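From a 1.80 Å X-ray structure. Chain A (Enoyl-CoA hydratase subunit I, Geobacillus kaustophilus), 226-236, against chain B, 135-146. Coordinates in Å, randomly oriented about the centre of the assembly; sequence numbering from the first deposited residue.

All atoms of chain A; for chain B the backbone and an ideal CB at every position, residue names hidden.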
ATOM      1  N   PHE A 226      -6.387  11.760   6.430  1.00  6.91           N
ATOM      2  CA  PHE A 226      -5.290  12.543   5.866  1.00  7.05           C
ATOM      3  C   PHE A 226      -5.323  12.425   4.344  1.00  4.93           C
ATOM      4  O   PHE A 226      -5.191  13.412   3.626  1.00  5.80           O
ATOM      5  CB  PHE A 226      -3.949  12.025   6.395  1.00  7.70           C
ATOM      6  CG  PHE A 226      -2.763  12.830   5.938  1.00 12.45           C
ATOM      7  CD1 PHE A 226      -2.305  13.912   6.687  1.00 15.93           C
ATOM      8  CD2 PHE A 226      -2.116  12.519   4.748  1.00 11.79           C
ATOM      9  CE1 PHE A 226      -1.214  14.674   6.252  1.00 14.31           C
ATOM     10  CE2 PHE A 226      -1.029  13.273   4.303  1.00 16.41           C
ATOM     11  CZ  PHE A 226      -0.579  14.352   5.057  1.00 14.69           C
ATOM     12  N   GLU A 227      -5.498  11.199   3.867  1.00  4.31           N
ATOM     13  CA  GLU A 227      -5.545  10.916   2.439  1.00  5.14           C
ATOM     14  C   GLU A 227      -6.514  11.829   1.681  1.00  5.29           C
ATOM     15  O   GLU A 227      -6.144  12.438   0.671  1.00  4.87           O
ATOM     16  CB  GLU A 227      -5.947   9.457   2.236  1.00  5.20           C
ATOM     17  CG  GLU A 227      -6.033   9.004   0.791  1.00  5.26           C
ATOM     18  CD  GLU A 227      -6.748   7.674   0.682  1.00  9.64           C
ATOM     19  OE1 GLU A 227      -7.932   7.625   1.068  1.00 10.07           O
ATOM     20  OE2 GLU A 227      -6.136   6.683   0.223  1.00  7.46           O
ATOM     21  N   ARG A 228      -7.747  11.932   2.166  1.00  3.64           N
ATOM     22  CA  ARG A 228      -8.744  12.759   1.491  1.00  5.37           C
ATOM     23  C   ARG A 228      -8.409  14.251   1.482  1.00  5.68           C
ATOM     24  O   ARG A 228      -8.846  14.975   0.584  1.00  7.05           O
ATOM     25  CB  ARG A 228     -10.139  12.517   2.088  1.00  7.66           C
ATOM     26  CG  ARG A 228     -10.317  12.928   3.538  1.00  5.42           C
ATOM     27  CD  ARG A 228     -11.593  12.322   4.118  1.00  3.23           C
ATOM     28  NE  ARG A 228     -11.543  10.862   4.099  1.00  5.28           N
ATOM     29  CZ  ARG A 228     -12.439  10.064   4.675  1.00  6.28           C
ATOM     30  NH1 ARG A 228     -13.476  10.579   5.327  1.00  6.30           N
ATOM     31  NH2 ARG A 228     -12.300   8.746   4.591  1.00  6.08           N
ATOM     32  N   LYS A 229      -7.645  14.718   2.468  1.00  5.91           N
ATOM     33  CA  LYS A 229      -7.257  16.126   2.496  1.00  5.28           C
ATOM     34  C   LYS A 229      -6.332  16.384   1.307  1.00  5.27           C
ATOM     35  O   LYS A 229      -6.432  17.419   0.641  1.00  3.74           O
ATOM     36  CB  LYS A 229      -6.543  16.478   3.809  1.00  6.89           C
ATOM     37  CG  LYS A 229      -7.477  16.586   5.006  1.00  9.20           C
ATOM     38  CD  LYS A 229      -8.449  17.752   4.839  1.00  9.20           C
ATOM     39  CE  LYS A 229      -9.467  17.795   5.966  1.00 11.72           C
ATOM     40  NZ  LYS A 229     -10.273  19.040   5.941  1.00 10.21           N
ATOM     41  N   ASN A 230      -5.430  15.441   1.041  1.00  4.21           N
ATOM     42  CA  ASN A 230      -4.523  15.574  -0.094  1.00  5.59           C
ATOM     43  C   ASN A 230      -5.330  15.474  -1.387  1.00  4.18           C
ATOM     44  O   ASN A 230      -5.018  16.142  -2.372  1.00  4.65           O
ATOM     45  CB  ASN A 230      -3.421  14.504  -0.049  1.00  3.56           C
ATOM     46  CG  ASN A 230      -2.208  14.955   0.760  1.00  5.89           C
ATOM     47  OD1 ASN A 230      -2.191  16.065   1.294  1.00  6.89           O
ATOM     48  ND2 ASN A 230      -1.188  14.100   0.846  1.00  4.31           N
ATOM     49  N   PHE A 231      -6.369  14.643  -1.377  1.00  3.84           N
ATOM     50  CA  PHE A 231      -7.241  14.499  -2.544  1.00  3.45           C
ATOM     51  C   PHE A 231      -7.865  15.871  -2.844  1.00  5.42           C
ATOM     52  O   PHE A 231      -7.874  16.329  -3.988  1.00  5.03           O
ATOM     53  CB  PHE A 231      -8.353  13.485  -2.246  1.00  3.78           C
ATOM     54  CG  PHE A 231      -9.285  13.236  -3.407  1.00  6.93           C
ATOM     55  CD1 PHE A 231      -8.951  12.325  -4.404  1.00  7.85           C
ATOM     56  CD2 PHE A 231     -10.502  13.910  -3.498  1.00  6.91           C
ATOM     57  CE1 PHE A 231      -9.815  12.086  -5.475  1.00  7.92           C
ATOM     58  CE2 PHE A 231     -11.373  13.678  -4.564  1.00  7.40           C
ATOM     59  CZ  PHE A 231     -11.028  12.761  -5.555  1.00  7.36           C
ATOM     60  N   TYR A 232      -8.389  16.524  -1.808  1.00  4.95           N
ATOM     61  CA  TYR A 232      -9.004  17.841  -1.982  1.00  5.40           C
ATOM     62  C   TYR A 232      -8.005  18.831  -2.565  1.00  4.95           C
ATOM     63  O   TYR A 232      -8.326  19.590  -3.485  1.00  4.30           O
ATOM     64  CB  TYR A 232      -9.486  18.421  -0.646  1.00  3.09           C
ATOM     65  CG  TYR A 232     -10.578  17.660   0.074  1.00  6.65           C
ATOM     66  CD1 TYR A 232     -11.267  16.612  -0.541  1.00  8.00           C
ATOM     67  CD2 TYR A 232     -10.942  18.015   1.372  1.00  7.16           C
ATOM     68  CE1 TYR A 232     -12.298  15.937   0.127  1.00  5.79           C
ATOM     69  CE2 TYR A 232     -11.966  17.351   2.046  1.00  6.95           C
ATOM     70  CZ  TYR A 232     -12.638  16.313   1.419  1.00  9.63           C
ATOM     71  OH  TYR A 232     -13.651  15.663   2.093  1.00  8.98           O
ATOM     72  N   LEU A 233      -6.797  18.827  -2.009  1.00  2.70           N
ATOM     73  CA  LEU A 233      -5.744  19.743  -2.436  1.00  5.04           C
ATOM     74  C   LEU A 233      -5.353  19.614  -3.898  1.00  4.68           C
ATOM     75  O   LEU A 233      -5.042  20.614  -4.547  1.00  6.36           O
ATOM     76  CB  LEU A 233      -4.504  19.571  -1.551  1.00  4.49           C
ATOM     77  CG  LEU A 233      -4.612  20.227  -0.170  1.00  6.91           C
ATOM     78  CD1 LEU A 233      -3.427  19.820   0.704  1.00  8.10           C
ATOM     79  CD2 LEU A 233      -4.666  21.744  -0.337  1.00  7.22           C
ATOM     80  N   LEU A 234      -5.363  18.395  -4.426  1.00  4.39           N
ATOM     81  CA  LEU A 234      -4.998  18.212  -5.823  1.00  5.29           C
ATOM     82  C   LEU A 234      -5.981  18.899  -6.768  1.00  5.52           C
ATOM     83  O   LEU A 234      -5.634  19.209  -7.906  1.00  7.55           O
ATOM     84  CB  LEU A 234      -4.865  16.720  -6.155  1.00  4.82           C
ATOM     85  CG  LEU A 234      -3.633  16.052  -5.525  1.00  5.09           C
ATOM     86  CD1 LEU A 234      -3.615  14.571  -5.872  1.00  8.03           C
ATOM     87  CD2 LEU A 234      -2.353  16.724  -6.033  1.00  6.50           C
ATOM     88  N   PHE A 235      -7.198  19.163  -6.298  1.00  6.30           N
ATOM     89  CA  PHE A 235      -8.174  19.843  -7.143  1.00  6.46           C
ATOM     90  C   PHE A 235      -7.959  21.353  -7.175  1.00  8.02           C
ATOM     91  O   PHE A 235      -8.755  22.097  -7.747  1.00  8.79           O
ATOM     92  CB  PHE A 235      -9.605  19.496  -6.716  1.00  7.81           C
ATOM     93  CG  PHE A 235     -10.052  18.150  -7.209  1.00  6.86           C
ATOM     94  CD1 PHE A 235      -9.617  16.986  -6.582  1.00  7.07           C
ATOM     95  CD2 PHE A 235     -10.829  18.041  -8.358  1.00  6.69           C
ATOM     96  CE1 PHE A 235      -9.943  15.731  -7.095  1.00  7.27           C
ATOM     97  CE2 PHE A 235     -11.162  16.789  -8.883  1.00  9.18           C
ATOM     98  CZ  PHE A 235     -10.715  15.633  -8.249  1.00  8.01           C
ATOM     99  N   ALA A 236      -6.869  21.798  -6.558  1.00  7.96           N
ATOM    100  CA  ALA A 236      -6.517  23.210  -6.562  1.00  8.68           C
ATOM    101  C   ALA A 236      -5.413  23.384  -7.597  1.00  8.99           C
ATOM    102  O   ALA A 236      -4.999  24.506  -7.898  1.00 10.34           O
ATOM    103  CB  ALA A 236      -6.013  23.637  -5.190  1.00  7.48           C
TER
ATOM    104  N   UNK B 135      -4.790  11.242 -14.150  1.00  8.42           N
ATOM    105  CA  UNK B 135      -5.720  12.343 -14.352  1.00  8.64           C
ATOM    106  C   UNK B 135      -5.245  13.552 -13.557  1.00  7.85           C
ATOM    107  O   UNK B 135      -5.901  14.592 -13.543  1.00  8.47           O
ATOM    108  CB  UNK B 135      -7.139  11.945 -13.942  1.00  8.64           C
ATOM    109  N   UNK B 136      -4.102  13.409 -12.892  1.00  6.34           N
ATOM    110  CA  UNK B 136      -3.577  14.506 -12.096  1.00  6.25           C
ATOM    111  C   UNK B 136      -4.046  14.478 -10.648  1.00  7.23           C
ATOM    112  O   UNK B 136      -3.732  15.384  -9.874  1.00  9.77           O
ATOM    113  CB  UNK B 136      -3.974  15.839 -12.734  1.00  6.25           C
ATOM    114  N   UNK B 137      -4.795  13.445 -10.269  1.00  5.91           N
ATOM    115  CA  UNK B 137      -5.279  13.340  -8.895  1.00  7.53           C
ATOM    116  C   UNK B 137      -4.765  12.077  -8.192  1.00  8.52           C
ATOM    117  O   UNK B 137      -3.673  11.599  -8.506  1.00  7.93           O
ATOM    118  CB  UNK B 137      -6.809  13.353  -8.882  1.00  7.53           C
ATOM    119  N   UNK B 138      -5.535  11.547  -7.246  1.00  6.57           N
ATOM    120  CA  UNK B 138      -5.124  10.357  -6.498  1.00  5.30           C
ATOM    121  C   UNK B 138      -6.317   9.619  -5.893  1.00  4.34           C
ATOM    122  O   UNK B 138      -7.449  10.098  -5.953  1.00  5.08           O
ATOM    123  CB  UNK B 138      -4.143  10.747  -5.391  1.00  5.30           C
ATOM    124  N   UNK B 139      -6.079   8.427  -5.322  1.00  5.97           N
ATOM    125  CA  UNK B 139      -7.193   7.693  -4.712  1.00  6.43           C
ATOM    126  C   UNK B 139      -7.584   8.466  -3.452  1.00  7.23           C
ATOM    127  O   UNK B 139      -6.717   8.934  -2.718  1.00  7.41           O
ATOM    128  CB  UNK B 139      -6.818   6.245  -4.392  1.00  6.43           C
ATOM    129  N   UNK B 140      -8.880   8.607  -3.197  1.00  6.46           N
ATOM    130  CA  UNK B 140      -9.302   9.348  -2.022  1.00  7.74           C
ATOM    131  C   UNK B 140     -10.217   8.582  -1.092  1.00  7.03           C
ATOM    132  O   UNK B 140     -10.689   9.133  -0.097  1.00  6.86           O
ATOM    133  CB  UNK B 140     -10.003  10.636  -2.459  1.00  7.74           C
ATOM    134  N   UNK B 141     -10.456   7.311  -1.405  1.00  6.53           N
ATOM    135  CA  UNK B 141     -11.334   6.472  -0.596  1.00  7.72           C
ATOM    136  C   UNK B 141     -10.634   5.266   0.036  1.00  7.32           C
ATOM    137  O   UNK B 141     -11.155   4.149  -0.003  1.00  7.85           O
ATOM    138  CB  UNK B 141     -12.499   5.982  -1.458  1.00  7.72           C
ATOM    139  N   UNK B 142      -9.454   5.494   0.605  1.00  6.53           N
ATOM    140  CA  UNK B 142      -8.729   4.423   1.266  1.00  6.87           C
ATOM    141  C   UNK B 142      -7.740   3.642   0.421  1.00  5.86           C
ATOM    142  O   UNK B 142      -6.958   2.858   0.954  1.00  7.34           O
ATOM    143  CB  UNK B 142      -9.744   3.437   1.848  1.00  6.87           C
ATOM    144  N   UNK B 143      -7.774   3.848  -0.891  1.00  3.87           N
ATOM    145  CA  UNK B 143      -6.870   3.140  -1.781  1.00  5.57           C
ATOM    146  C   UNK B 143      -5.401   3.181  -1.386  1.00  6.57           C
ATOM    147  O   UNK B 143      -4.740   2.142  -1.348  1.00  6.36           O
ATOM    148  CB  UNK B 143      -7.016   3.712  -3.193  1.00  5.57           C
ATOM    149  N   UNK B 144      -4.881   4.368  -1.088  1.00  5.76           N
ATOM    150  CA  UNK B 144      -3.473   4.483  -0.717  1.00  6.25           C
ATOM    151  C   UNK B 144      -3.193   3.833   0.633  1.00  5.73           C
ATOM    152  O   UNK B 144      -2.090   3.344   0.877  1.00  6.94           O
ATOM    153  CB  UNK B 144      -3.054   5.954  -0.684  1.00  6.25           C
ATOM    154  N   UNK B 145      -4.197   3.820   1.504  1.00  4.13           N
ATOM    155  CA  UNK B 145      -4.035   3.249   2.833  1.00  5.25           C
ATOM    156  C   UNK B 145      -4.121   1.729   2.856  1.00  5.17           C
ATOM    157  O   UNK B 145      -3.196   1.053   3.309  1.00  5.27           O
ATOM    158  CB  UNK B 145      -5.094   3.830   3.772  1.00  5.25           C
ATOM    159  N   UNK B 146      -5.232   1.191   2.367  1.00  4.74           N
ATOM    160  CA  UNK B 146      -5.416  -0.253   2.365  1.00  6.29           C
ATOM    161  C   UNK B 146      -4.392  -1.000   1.517  1.00  5.72           C
ATOM    162  O   UNK B 146      -3.927  -2.069   1.916  1.00  5.66           O
ATOM    163  CB  UNK B 146      -6.824  -0.586   1.867  1.00  6.29           C
TER

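Chain A supplies a helix whose side facing chain B carries Glu A227, Phe A231 and Leu A234; Phe A235 follows in sequence. Chain B passes it as a loop, extended at 137 to 139, and then starts a helix at 143.

At 135 the CB is out of reach of chain A and many residues would do; Leu B135 makes no contact with it.

Position 136 also has no chain A atom near its CB. Its backbone decides: at phi 91° and psi 4° a CB would be jammed against the carbonyl O of 135. Glycine is called for, and Gly B136 is found.

At position 137 the CB points sideways, 4.3 Å from Phe A235 CE1 and 4.6 Å from Leu A234 CD1. The surroundings are apolar, so Val, Ile, Leu or Met would suit. The residue is Val B137. Its CG1 packs 3.6 Å from Phe A235 CE1.

At position 138 the CB also points sideways, 3.9 Å from Leu A234 CD1. A medium or long apolar side chain would suit, and a long flexible one such as Met could run on toward Glu A227. Met B138 does this. Its CG lies 3.6 Å from Leu A234 CD1, its SD lies 3.7 Å from Asn A230 CB, and its CE reaches 3.9 Å from Glu A227 O. Met B138 O meets the edge of the Phe A231 ring, 3.1 Å from Phe A231 CD1.

Position 139 points its CB away. With phi -70° and psi 138°, proline is allowed, but so are many others. Pro B139 is found. Its carbonyl O is 3.6 Å from Glu A227 CG and has no polar partner in the model.

Position 140 is the tightest. An ideal CB would sit 2.8 Å from Phe A231 CD1, a clash, so only glycine suits this arrangement. Without a CB, Gly B140 brings its CA to 3.8 Å from Phe A231 CD1. A water O accepts a hydrogen bond from Arg A228 NH2 (2.9 Å) and donates one to Gly B140 O (2.7 Å), linking the chains.

Position 141 points away, and chain A leaves the choice open; Ala B141 is found.

Position 142 has phi 92° and psi -11°, where a CB would strike the carbonyl O of 141. This again calls for glycine. Gly B142 is the N-cap residue, and its N donates to Glu A227 OE1 at 2.7 Å.

At position 143 the CB points sideways, 4.6 Å from Glu A227 OE2. A small residue would do; it is Gly B143.

Position 144 points toward chain A, its CB 3.3 Å from Glu A227 OE2. A small side chain with a donor, Ser or Thr, suits the carboxylate. Thr B144 donates to OE2 of Glu A227 twice: from OG1 at a very short 2.5 Å and from N at 2.9 Å.

Position 145 also points toward Glu A227. The CB lies 4.7 Å from Glu A227 OE2; polar or long flexible side chains such as Gln, Lys or Arg would be plausible. Gln B145 places its CG 4.0 Å from Glu A227 OE2.

Chain A leaves 146 free; Arg B146 makes no contact.

Chain B (135-146) LGVMPGAGGTQR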
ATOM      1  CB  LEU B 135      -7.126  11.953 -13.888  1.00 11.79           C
ATOM      2  CG  LEU B 135      -7.805  10.777 -14.592  1.00 12.34           C
ATOM      3  CD1 LEU B 135      -9.187  10.566 -13.993  1.00 15.50           C
ATOM      4  CD2 LEU B 135      -7.906  11.049 -16.086  1.00 13.53           C
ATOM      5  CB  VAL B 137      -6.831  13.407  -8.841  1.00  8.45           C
ATOM      6  CG1 VAL B 137      -7.301  14.792  -9.277  1.00  8.91           C
ATOM      7  CG2 VAL B 137      -7.442  12.344  -9.737  1.00 10.60           C
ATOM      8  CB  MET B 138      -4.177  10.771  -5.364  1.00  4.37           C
ATOM      9  CG  MET B 138      -4.830  11.630  -4.278  1.00  5.87           C
ATOM     10  SD  MET B 138      -3.679  12.200  -2.992  1.00  7.36           S
ATOM     11  CE  MET B 138      -3.666  10.781  -1.875  1.00  7.48           C
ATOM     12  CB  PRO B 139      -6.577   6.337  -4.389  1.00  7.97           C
ATOM     13  CG  PRO B 139      -5.552   6.170  -5.488  1.00  7.51           C
ATOM     14  CD  PRO B 139      -4.917   7.541  -5.522  1.00  4.78           C
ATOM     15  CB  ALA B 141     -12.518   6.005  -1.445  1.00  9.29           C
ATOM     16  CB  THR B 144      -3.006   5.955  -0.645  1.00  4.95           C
ATOM     17  OG1 THR B 144      -3.678   6.626   0.428  1.00  6.27           O
ATOM     18  CG2 THR B 144      -3.300   6.671  -1.948  1.00  7.27           C
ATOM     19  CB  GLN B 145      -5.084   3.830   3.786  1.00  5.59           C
ATOM     20  CG  GLN B 145      -5.066   5.352   3.876  1.00  6.19           C
ATOM     21  CD  GLN B 145      -3.696   5.894   4.237  1.00  5.68           C
ATOM     22  OE1 GLN B 145      -3.024   6.522   3.412  1.00  9.53           O
ATOM     23  NE2 GLN B 145      -3.266   5.645   5.467  1.00  2.51           N
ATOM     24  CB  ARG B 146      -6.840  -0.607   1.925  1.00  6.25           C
ATOM     25  CG  ARG B 146      -7.920  -0.188   2.930  1.00  7.60           C
ATOM     26  CD  ARG B 146      -9.244  -0.892   2.641  1.00  8.64           C
ATOM     27  NE  ARG B 146     -10.227  -0.722   3.710  1.00  9.01           N
ATOM     28  CZ  ARG B 146     -11.127   0.255   3.764  1.00 10.27           C
ATOM     29  NH1 ARG B 146     -11.186   1.172   2.806  1.00 10.49           N
ATOM     30  NH2 ARG B 146     -11.978   0.313   4.782  1.00 12.92           N
TER
HETATM   31  O   HOH W   1     -10.307   8.555   2.496  1.00  5.63           O
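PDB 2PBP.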